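Long-range contacts in hypothetical protein TM1380 (Thermotoga maritima, PDB 1Z85), which probably methylates the N3 position of a single uridine in 16S ribosomal RNA of the assembled 30S subunit, with S-adenosyl-L-methionine as methyl donor: residues N53-T58 with V76-K81; D112-H117 with P148-L153. One frame throughout, in Å; residues are numbered along the deposited sequence.

Contact 1. Residues N53-T58 with V76-K81; sequences NGFSYT and VEEKEK
Val-76, Ser-56 and Gly-54 bury the most surface where residues 53-58 run antiparallel to residues 76-81. The two branches of Val-76 divide two rings between them. CG1, anti to the backbone N (chi1 -177°), reaches CD2 of Phe-55 at 3.8 Å, while CG2 lies 3.6 Å from CD2 of Tyr-57, whose side chain runs beside that of the valine, both pointing the same way. The Phe-55 ring leans obliquely across the strand, so that its CE2 also meets CB of Glu-78 at 3.6 Å. Ser-56 forms the hydrogen-bonded pair with Glu-77: its N reaches Glu-77 O at 2.8 Å, nearly along the C=O axis, and its O accepts from Glu-77 N. These strands, 55-64 and 69-78, form a beta hairpin in the sheet of the N-terminal PUA-like domain, and the contact lies at its open end. On the other face of the hairpin, Ser-56 CB packs 3.7 Å from Lys-79 CD, and Ser-56 OG, anti to the backbone N, hydrogen-bonds to Glu-48 OE2. At Gly-54 one carbonyl oxygen takes two N-H groups, Lys-79 N at 2.6 Å, almost in line with the C=O bond, and Glu-80 N at 3.2 Å on a lone pair. A CB on Gly-54 would run into Glu-80 O, and at the positive phi of Gly-54 (101°) it would also be pressed against the carbonyl oxygen of Asn-53.

Contact 2. Residues D112-H117 with P148-L153; sequences DEIFFH and PKVSFL
Ile-114, Phe-116 and Val-150 form the apolar centre on one face of two neighbouring parallel strands, 113-117 and 149-152. The Phe-116 side chain, its CG anti to the carbonyl carbon (chi1 -68°), runs alongside Val-150 and sets CE2 3.9 Å from the valine CB. Ile-114 CG2 sits 3.7 Å above one face of this ring, offset toward its rim, and Ile-114 CB meets Val-150 CG1 at 4.1 Å. Beyond them, helix 128-142 brings Leu-128 and Ala-131 against Phe-116, and helix 96-108 adds Ile-103. An alanine in place of Phe-116 would remove the ring that touches Val-150, Ile-114 and both helices, and would probably loosen the packing of this sheet face against them. On the reverse face, Phe-115 turns CD1 to Ser-151 CB at 3.8 Å and rests its CB against Leu-153 CB. Between the two strands the backbones alternate as donor and acceptor: Ile-114 N points almost straight at Lys-149 O (177° at the hydrogen), and Phe-116 N reaches Ser-151 O at 2.8 Å. At the far end Leu-153 N approaches Phe-116 O from above the carbonyl plane, 46° out of it, while His-117 puts the CD2 edge of its ring 3.0 Å from Leu-153 O. The polar margin lies on the Phe-115 face, where a water donates to Glu-113 OE1 and is weakly bonded to Ser-151 OG. Strand 113-117, helix 128-142 and strand 149-152 together make a beta-alpha-beta crossover, here at the edge, within this chain, of the parallel sheet of the alpha/beta-knot SPOUT methyltransferase domain.

How the contacts relate
Contact 1 closes before contact 2 opens along the chain, and their centres lie about 22 Å apart. They share no strand: contact 1 joins two strands of the mixed sheet in the N-terminal PUA-like domain, whereas contact 2 pairs strand 149-152, outermost within this chain, with strand 113-117 in the parallel methyltransferase sheet. The two nevertheless meet at the domain boundary, where Asn-53 ND2 comes within 4.1 Å of Lys-149 NZ as packing. Gly-54 shares a backbone hydrogen bond with Tyr-145, just before residues 148-153, and Ser-56 packs on the same tyrosine, so the hairpin is tied to the loop leading into the outer strand, and the two domains are joined there by more than the linking chain.

Contact 1. Residues N53-T58 with V76-K81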
loop_
_atom_site.group_PDB
_atom_site.type_symbol
_atom_site.label_atom_id
_atom_site.label_comp_id
_atom_site.label_asym_id
_atom_site.label_seq_id
_atom_site.Cartn_x
_atom_site.Cartn_y
_atom_site.Cartn_z
ATOM N N ASN B 53 -9.466 -6.126 -24.122
ATOM C CA ASN B 53 -10.939 -6.100 -24.062
ATOM C C ASN B 53 -11.518 -7.412 -23.576
ATOM O O ASN B 53 -12.661 -7.739 -23.861
ATOM C CB ASN B 53 -11.548 -5.725 -25.403
ATOM C CG ASN B 53 -10.864 -4.539 -26.026
ATOM O OD1 ASN B 53 -10.447 -4.604 -27.185
ATOM N ND2 ASN B 53 -10.712 -3.447 -25.253
ATOM N N GLY B 54 -10.739 -8.145 -22.800
ATOM C CA GLY B 54 -11.230 -9.367 -22.159
ATOM C C GLY B 54 -10.821 -10.664 -22.823
ATOM O O GLY B 54 -11.114 -11.765 -22.300
ATOM N N PHE B 55 -10.134 -10.575 -23.957
ATOM C CA PHE B 55 -9.785 -11.794 -24.651
ATOM C C PHE B 55 -8.349 -12.188 -24.447
ATOM O O PHE B 55 -7.454 -11.339 -24.244
ATOM C CB PHE B 55 -10.154 -11.707 -26.133
ATOM C CG PHE B 55 -11.637 -11.621 -26.360
ATOM C CD1 PHE B 55 -12.290 -10.392 -26.276
ATOM C CD2 PHE B 55 -12.375 -12.756 -26.605
ATOM C CE1 PHE B 55 -13.652 -10.288 -26.456
ATOM C CE2 PHE B 55 -13.749 -12.663 -26.797
ATOM C CZ PHE B 55 -14.388 -11.411 -26.712
ATOM N N SER B 56 -8.166 -13.506 -24.453
ATOM C CA SER B 56 -6.857 -14.128 -24.404
ATOM C C SER B 56 -6.593 -14.832 -25.749
ATOM O O SER B 56 -7.479 -15.509 -26.291
ATOM C CB SER B 56 -6.801 -15.124 -23.233
ATOM O OG SER B 56 -5.594 -15.859 -23.232
ATOM N N TYR B 57 -5.380 -14.670 -26.278
ATOM C CA TYR B 57 -4.974 -15.344 -27.507
ATOM C C TYR B 57 -3.716 -16.189 -27.272
ATOM O O TYR B 57 -2.700 -15.714 -26.760
ATOM C CB TYR B 57 -4.734 -14.337 -28.642
ATOM C CG TYR B 57 -5.896 -13.391 -28.862
ATOM C CD1 TYR B 57 -6.018 -12.213 -28.109
ATOM C CD2 TYR B 57 -6.890 -13.677 -29.795
ATOM C CE1 TYR B 57 -7.098 -11.351 -28.293
ATOM C CE2 TYR B 57 -7.976 -12.806 -29.997
ATOM C CZ TYR B 57 -8.074 -11.656 -29.244
ATOM O OH TYR B 57 -9.128 -10.802 -29.431
ATOM N N THR B 58 -3.801 -17.460 -27.620
ATOM C CA THR B 58 -2.647 -18.322 -27.627
ATOM C C THR B 58 -2.172 -18.312 -29.060
ATOM O O THR B 58 -2.954 -18.575 -29.978
ATOM C CB THR B 58 -3.023 -19.715 -27.167
ATOM O OG1 THR B 58 -3.635 -19.616 -25.869
ATOM C CG2 THR B 58 -1.794 -20.640 -27.114
ATOM N N VAL B 76 -8.495 -18.727 -28.915
ATOM C CA VAL B 76 -9.029 -17.534 -28.248
ATOM C C VAL B 76 -9.902 -18.009 -27.103
ATOM O O VAL B 76 -10.684 -18.971 -27.261
ATOM C CB VAL B 76 -9.925 -16.690 -29.179
ATOM C CG1 VAL B 76 -10.397 -15.400 -28.465
ATOM C CG2 VAL B 76 -9.204 -16.374 -30.486
ATOM N N GLU B 77 -9.763 -17.365 -25.956
ATOM C CA GLU B 77 -10.718 -17.521 -24.868
ATOM C C GLU B 77 -11.118 -16.129 -24.409
ATOM O O GLU B 77 -10.252 -15.289 -24.163
ATOM C CB GLU B 77 -10.103 -18.261 -23.670
ATOM C CG GLU B 77 -9.519 -19.636 -23.957
ATOM C CD GLU B 77 -8.404 -19.997 -22.971
ATOM O OE1 GLU B 77 -7.245 -19.572 -23.215
ATOM O OE2 GLU B 77 -8.694 -20.700 -21.961
ATOM N N GLU B 78 -12.424 -15.891 -24.320
ATOM C CA GLU B 78 -12.970 -14.750 -23.594
ATOM C C GLU B 78 -12.714 -14.978 -22.103
ATOM O O GLU B 78 -13.195 -15.958 -21.514
ATOM C CB GLU B 78 -14.464 -14.626 -23.843
ATOM C CG GLU B 78 -15.111 -13.419 -23.179
ATOM C CD GLU B 78 -16.597 -13.321 -23.479
ATOM O OE1 GLU B 78 -17.267 -14.384 -23.528
ATOM O OE2 GLU B 78 -17.087 -12.180 -23.663
ATOM N N LYS B 79 -11.944 -14.077 -21.499
ATOM C CA LYS B 79 -11.485 -14.240 -20.124
ATOM C C LYS B 79 -12.256 -13.352 -19.137
ATOM O O LYS B 79 -12.406 -13.718 -17.993
ATOM C CB LYS B 79 -9.974 -13.956 -20.053
ATOM C CG LYS B 79 -9.140 -15.015 -19.309
ATOM C CD LYS B 79 -8.688 -16.175 -20.188
ATOM C CE LYS B 79 -7.978 -17.216 -19.336
ATOM N NZ LYS B 79 -7.402 -18.347 -20.120
ATOM N N GLU B 80 -12.731 -12.187 -19.574
ATOM C CA GLU B 80 -13.450 -11.244 -18.693
ATOM C C GLU B 80 -14.502 -10.529 -19.525
ATOM O O GLU B 80 -14.204 -10.110 -20.666
ATOM C CB GLU B 80 -12.493 -10.190 -18.085
ATOM C CG GLU B 80 -11.593 -10.678 -16.907
ATOM C CD GLU B 80 -10.375 -9.751 -16.617
ATOM O OE1 GLU B 80 -10.581 -8.503 -16.592
ATOM O OE2 GLU B 80 -9.233 -10.293 -16.398
ATOM N N LYS B 81 -15.713 -10.362 -18.973
ATOM C CA LYS B 81 -16.772 -9.579 -19.677
ATOM C C LYS B 81 -16.970 -8.226 -18.994
ATOM O O LYS B 81 -16.518 -8.049 -17.866
ATOM C CB LYS B 81 -18.098 -10.359 -19.812
HETATM O O HOH W 1 -15.042 -8.896 -23.078
HETATM O O HOH W 2 -6.273 -18.467 -25.774
#

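Contact 2. Residues D112-H117 with P148-L153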
loop_
_atom_site.group_PDB
_atom_site.type_symbol
_atom_site.label_atom_id
_atom_site.label_comp_id
_atom_site.label_asym_id
_atom_site.label_seq_id
_atom_site.Cartn_x
_atom_site.Cartn_y
_atom_site.Cartn_z
ATOM N N ASP B 112 -12.932 -0.124 -12.932
ATOM C CA ASP B 112 -13.387 -0.229 -14.344
ATOM C C ASP B 112 -13.133 1.012 -15.202
ATOM O O ASP B 112 -12.851 0.885 -16.378
ATOM C CB ASP B 112 -14.893 -0.571 -14.390
ATOM C CG ASP B 112 -15.196 -1.891 -13.721
ATOM O OD1 ASP B 112 -14.646 -2.932 -14.131
ATOM O OD2 ASP B 112 -15.941 -1.890 -12.742
ATOM N N GLU B 113 -13.218 2.205 -14.595
ATOM C CA GLU B 113 -12.969 3.482 -15.290
ATOM C C GLU B 113 -12.143 4.470 -14.471
ATOM O O GLU B 113 -12.454 4.717 -13.318
ATOM C CB GLU B 113 -14.280 4.183 -15.660
ATOM C CG GLU B 113 -15.224 3.303 -16.423
ATOM C CD GLU B 113 -15.764 3.930 -17.733
ATOM O OE1 GLU B 113 -15.228 4.996 -18.229
ATOM O OE2 GLU B 113 -16.715 3.288 -18.273
ATOM N N ILE B 114 -11.096 5.019 -15.091
ATOM C CA ILE B 114 -10.287 6.089 -14.507
ATOM C C ILE B 114 -10.641 7.428 -15.218
ATOM O O ILE B 114 -10.738 7.499 -16.454
ATOM C CB ILE B 114 -8.816 5.779 -14.695
ATOM C CG1 ILE B 114 -8.533 4.356 -14.196
ATOM C CG2 ILE B 114 -7.944 6.834 -14.003
ATOM C CD1 ILE B 114 -7.110 3.918 -14.375
ATOM N N PHE B 115 -10.844 8.467 -14.410
ATOM C CA PHE B 115 -11.145 9.822 -14.882
ATOM C C PHE B 115 -10.074 10.749 -14.345
ATOM O O PHE B 115 -9.858 10.851 -13.128
ATOM C CB PHE B 115 -12.525 10.299 -14.435
ATOM C CG PHE B 115 -13.654 9.540 -15.054
ATOM C CD1 PHE B 115 -14.198 9.942 -16.254
ATOM C CD2 PHE B 115 -14.174 8.393 -14.436
ATOM C CE1 PHE B 115 -15.247 9.234 -16.825
ATOM C CE2 PHE B 115 -15.182 7.657 -15.011
ATOM C CZ PHE B 115 -15.750 8.074 -16.198
ATOM N N PHE B 116 -9.404 11.437 -15.256
ATOM C CA PHE B 116 -8.342 12.375 -14.890
ATOM C C PHE B 116 -8.853 13.794 -14.775
ATOM O O PHE B 116 -9.257 14.401 -15.767
ATOM C CB PHE B 116 -7.205 12.270 -15.915
ATOM C CG PHE B 116 -6.494 10.976 -15.850
ATOM C CD1 PHE B 116 -5.805 10.636 -14.713
ATOM C CD2 PHE B 116 -6.527 10.092 -16.895
ATOM C CE1 PHE B 116 -5.150 9.449 -14.650
ATOM C CE2 PHE B 116 -5.858 8.882 -16.824
ATOM C CZ PHE B 116 -5.187 8.571 -15.739
ATOM N N HIS B 117 -8.767 14.346 -13.570
ATOM C CA HIS B 117 -9.175 15.712 -13.320
ATOM C C HIS B 117 -8.030 16.599 -12.761
ATOM O O HIS B 117 -7.266 16.220 -11.902
ATOM C CB HIS B 117 -10.414 15.701 -12.377
ATOM C CG HIS B 117 -11.065 17.046 -12.203
ATOM N ND1 HIS B 117 -10.964 17.769 -11.029
ATOM C CD2 HIS B 117 -11.810 17.799 -13.046
ATOM C CE1 HIS B 117 -11.601 18.924 -11.171
ATOM N NE2 HIS B 117 -12.166 18.947 -12.367
ATOM N N PRO B 148 -9.034 -1.202 -17.540
ATOM C CA PRO B 148 -9.857 -0.027 -17.307
ATOM C C PRO B 148 -9.737 0.975 -18.456
ATOM O O PRO B 148 -8.684 1.083 -19.089
ATOM C CB PRO B 148 -9.278 0.589 -16.018
ATOM C CG PRO B 148 -7.891 0.079 -15.942
ATOM C CD PRO B 148 -7.961 -1.297 -16.544
ATOM N N LYS B 149 -10.831 1.691 -18.703
ATOM C CA LYS B 149 -10.848 2.779 -19.634
ATOM C C LYS B 149 -10.267 3.996 -18.929
ATOM O O LYS B 149 -10.297 4.047 -17.718
ATOM C CB LYS B 149 -12.284 3.107 -20.075
ATOM C CG LYS B 149 -13.179 1.942 -20.460
ATOM C CD LYS B 149 -12.615 1.035 -21.542
ATOM C CE LYS B 149 -13.675 -0.015 -21.989
ATOM N NZ LYS B 149 -13.117 -1.179 -22.766
ATOM N N VAL B 150 -9.715 4.948 -19.699
ATOM C CA VAL B 150 -9.214 6.233 -19.184
ATOM C C VAL B 150 -9.879 7.373 -19.959
ATOM O O VAL B 150 -10.111 7.253 -21.140
ATOM C CB VAL B 150 -7.661 6.358 -19.250
ATOM C CG1 VAL B 150 -6.979 5.260 -18.357
ATOM C CG2 VAL B 150 -7.169 6.298 -20.674
ATOM N N SER B 151 -10.267 8.431 -19.239
ATOM C CA SER B 151 -10.926 9.587 -19.796
ATOM C C SER B 151 -10.450 10.835 -19.043
ATOM O O SER B 151 -9.852 10.738 -17.933
ATOM C CB SER B 151 -12.432 9.459 -19.598
ATOM O OG SER B 151 -12.922 8.261 -20.185
ATOM N N PHE B 152 -10.666 11.988 -19.662
ATOM C CA PHE B 152 -10.547 13.260 -18.975
ATOM C C PHE B 152 -11.905 13.573 -18.359
ATOM O O PHE B 152 -12.931 13.084 -18.820
ATOM C CB PHE B 152 -10.152 14.389 -19.910
ATOM C CG PHE B 152 -8.796 14.233 -20.550
ATOM C CD1 PHE B 152 -7.649 14.384 -19.797
ATOM C CD2 PHE B 152 -8.678 13.999 -21.941
ATOM C CE1 PHE B 152 -6.412 14.275 -20.377
ATOM C CE2 PHE B 152 -7.418 13.888 -22.533
ATOM C CZ PHE B 152 -6.279 14.013 -21.730
ATOM N N LEU B 153 -11.922 14.370 -17.303
ATOM C CA LEU B 153 -13.179 14.782 -16.666
ATOM C C LEU B 153 -13.123 16.289 -16.492
ATOM O O LEU B 153 -12.193 16.801 -15.837
ATOM C CB LEU B 153 -13.296 14.103 -15.279
ATOM C CG LEU B 153 -14.566 14.505 -14.493
ATOM C CD1 LEU B 153 -15.794 13.971 -15.190
ATOM C CD2 LEU B 153 -14.536 14.090 -13.053
HETATM O O HOH W 3 -14.560 5.641 -21.346
#